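Local coordinates for interpain A (Prevotella intermedia, PDB 3BB7), which probably cleaves peptide bonds as a cysteine protease of the C10 family, made as a zymogen, at residues A24-S27 with P33-L36. The protein carries 1 engineered substitution. Numbering follows the deposited sequence.
Sequences AVIS and PELL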
ATOM      1  N   ALA A  24       1.935  19.481   3.239  1.00  9.80           N
ATOM      2  CA  ALA A  24       0.588  19.084   3.623  1.00 10.26           C
ATOM      3  C   ALA A  24      -0.310  19.145   2.420  1.00  9.87           C
ATOM      4  O   ALA A  24      -0.024  19.888   1.467  1.00 10.10           O
ATOM      5  CB  ALA A  24       0.054  19.986   4.728  1.00 11.57           C
ATOM      6  N   VAL A  25      -1.393  18.372   2.478  1.00  9.53           N
ATOM      7  CA  VAL A  25      -2.457  18.408   1.479  1.00 10.24           C
ATOM      8  C   VAL A  25      -3.655  18.981   2.234  1.00 10.63           C
ATOM      9  O   VAL A  25      -4.050  18.465   3.291  1.00  9.49           O
ATOM     10  CB  VAL A  25      -2.750  17.038   0.901  1.00  9.99           C
ATOM     11  CG1 VAL A  25      -3.818  17.161  -0.197  1.00 11.43           C
ATOM     12  CG2 VAL A  25      -1.445  16.381   0.370  1.00 11.84           C
ATOM     13  N   ILE A  26      -4.186  20.074   1.691  1.00 10.95           N
ATOM     14  CA  ILE A  26      -5.142  20.963   2.369  1.00 13.02           C
ATOM     15  C   ILE A  26      -6.395  21.160   1.507  1.00 12.75           C
ATOM     16  O   ILE A  26      -6.286  21.420   0.304  1.00 13.95           O
ATOM     17  CB  ILE A  26      -4.445  22.350   2.602  1.00 13.55           C
ATOM     18  CG1 ILE A  26      -3.237  22.209   3.554  1.00 15.32           C
ATOM     19  CG2 ILE A  26      -5.421  23.472   3.020  1.00 15.14           C
ATOM     20  CD1 ILE A  26      -3.568  21.626   4.840  1.00 16.99           C
ATOM     21  N   SER A  27      -7.576  21.015   2.119  1.00 12.38           N
ATOM     22  CA  SER A  27      -8.859  21.329   1.453  1.00 11.81           C
ATOM     23  C   SER A  27      -9.297  22.712   1.856  1.00 11.28           C
ATOM     24  O   SER A  27      -8.688  23.325   2.730  1.00 11.48           O
ATOM     25  CB  SER A  27      -9.949  20.339   1.878  1.00 13.04           C
ATOM     26  OG  SER A  27     -10.329  20.570   3.232  1.00 13.27           O
ATOM     27  N   PRO A  33     -12.740  18.417   6.340  1.00 12.70           N
ATOM     28  CA  PRO A  33     -11.675  18.837   7.261  1.00 12.74           C
ATOM     29  C   PRO A  33     -10.538  19.450   6.457  1.00 12.47           C
ATOM     30  O   PRO A  33     -10.278  19.009   5.330  1.00 12.78           O
ATOM     31  CB  PRO A  33     -11.212  17.532   7.898  1.00 12.82           C
ATOM     32  CG  PRO A  33     -11.620  16.469   6.939  1.00 13.53           C
ATOM     33  CD  PRO A  33     -12.849  16.947   6.230  1.00 13.16           C
ATOM     34  N   GLU A  34      -9.863  20.452   7.019  1.00 11.92           N
ATOM     35  CA  GLU A  34      -8.859  21.181   6.272  1.00 12.83           C
ATOM     36  C   GLU A  34      -7.641  20.302   5.949  1.00 12.20           C
ATOM     37  O   GLU A  34      -7.217  20.211   4.813  1.00 13.38           O
ATOM     38  CB  GLU A  34      -8.417  22.390   7.070  1.00 12.17           C
ATOM     39  CG  GLU A  34      -7.509  23.303   6.264  1.00 12.20           C
ATOM     40  CD  GLU A  34      -7.102  24.569   6.981  1.00 13.71           C
ATOM     41  OE1 GLU A  34      -6.743  24.533   8.191  1.00 15.91           O
ATOM     42  OE2 GLU A  34      -7.110  25.612   6.293  1.00 14.44           O
ATOM     43  N   LEU A  35      -7.038  19.689   6.952  1.00 12.09           N
ATOM     44  CA  LEU A  35      -5.840  18.917   6.666  1.00 12.17           C
ATOM     45  C   LEU A  35      -6.218  17.508   6.233  1.00 11.67           C
ATOM     46  O   LEU A  35      -6.859  16.767   6.998  1.00 11.20           O
ATOM     47  CB  LEU A  35      -4.912  18.877   7.874  1.00 12.08           C
ATOM     48  CG  LEU A  35      -3.667  18.080   7.460  1.00 14.67           C
ATOM     49  CD1 LEU A  35      -2.467  18.933   7.303  1.00 14.82           C
ATOM     50  CD2 LEU A  35      -3.414  16.894   8.343  1.00 19.05           C
ATOM     51  N   LEU A  36      -5.797  17.143   5.024  1.00 10.13           N
ATOM     52  CA  LEU A  36      -6.109  15.808   4.449  1.00 10.90           C
ATOM     53  C   LEU A  36      -4.932  14.850   4.565  1.00 11.07           C
ATOM     54  O   LEU A  36      -5.122  13.637   4.619  1.00 10.47           O
ATOM     55  CB  LEU A  36      -6.517  15.954   2.983  1.00 11.45           C
ATOM     56  CG  LEU A  36      -7.676  16.947   2.741  1.00 10.37           C
ATOM     57  CD1 LEU A  36      -7.845  17.203   1.258  1.00 12.12           C
ATOM     58  CD2 LEU A  36      -8.957  16.367   3.321  1.00 12.39           C
TER
HETATM   59  O   HOH W   1      -8.109  25.880   3.820  1.00  8.10           O
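Ser27 grips the start of the 33-36 segment with two bonds. Its hydroxyl donates to Pro33 O, with OG 2.6 Å from that oxygen. The donor stands above the carbonyl plane, 47° out of it. A chi1 of 71° sets OG between its own backbone N and carbonyl carbon, within reach of Pro33 O. Ser27 N donates to Glu34 O at 2.8 Å, in the carbonyl plane and nearly straight (167°). Glu34 O also takes a CA-H...O contact from Ile26 CA at 3.3 Å. Further along, Leu36 N donates to Val25 O at 2.8 Å. These two backbone bonds flank Ile26 and Leu35, an antiparallel non-hydrogen-bonded pair. Ile26 CD1 meets Leu35 CD1 at 3.8 Å, both side chains on one face of the sheet. Ala24 CB touches the same Leu35 methyl. Ile26 CG2 lies alongside Glu34 CG at 3.9 Å. Beyond CG the glutamate runs extended to a water that donates to both Glu34 OE2 and Ser27 O. Leu36 CD1 packs on Ser27 CB at 3.8 Å, on the face opposite Ile26 and Leu35. The contact closes the hairpin of strands 23-26 and 35-39 in the prodomain, a part related by sequence to the Spi protease inhibitors. Strand 14-18 flanks the hairpin beyond 23-26, and strand 292-294 flanks it beyond 35-39. Helix 49-68 packs on Leu36 and Ser27 through Ile62, with Trp54 and Ile58 also against Leu36.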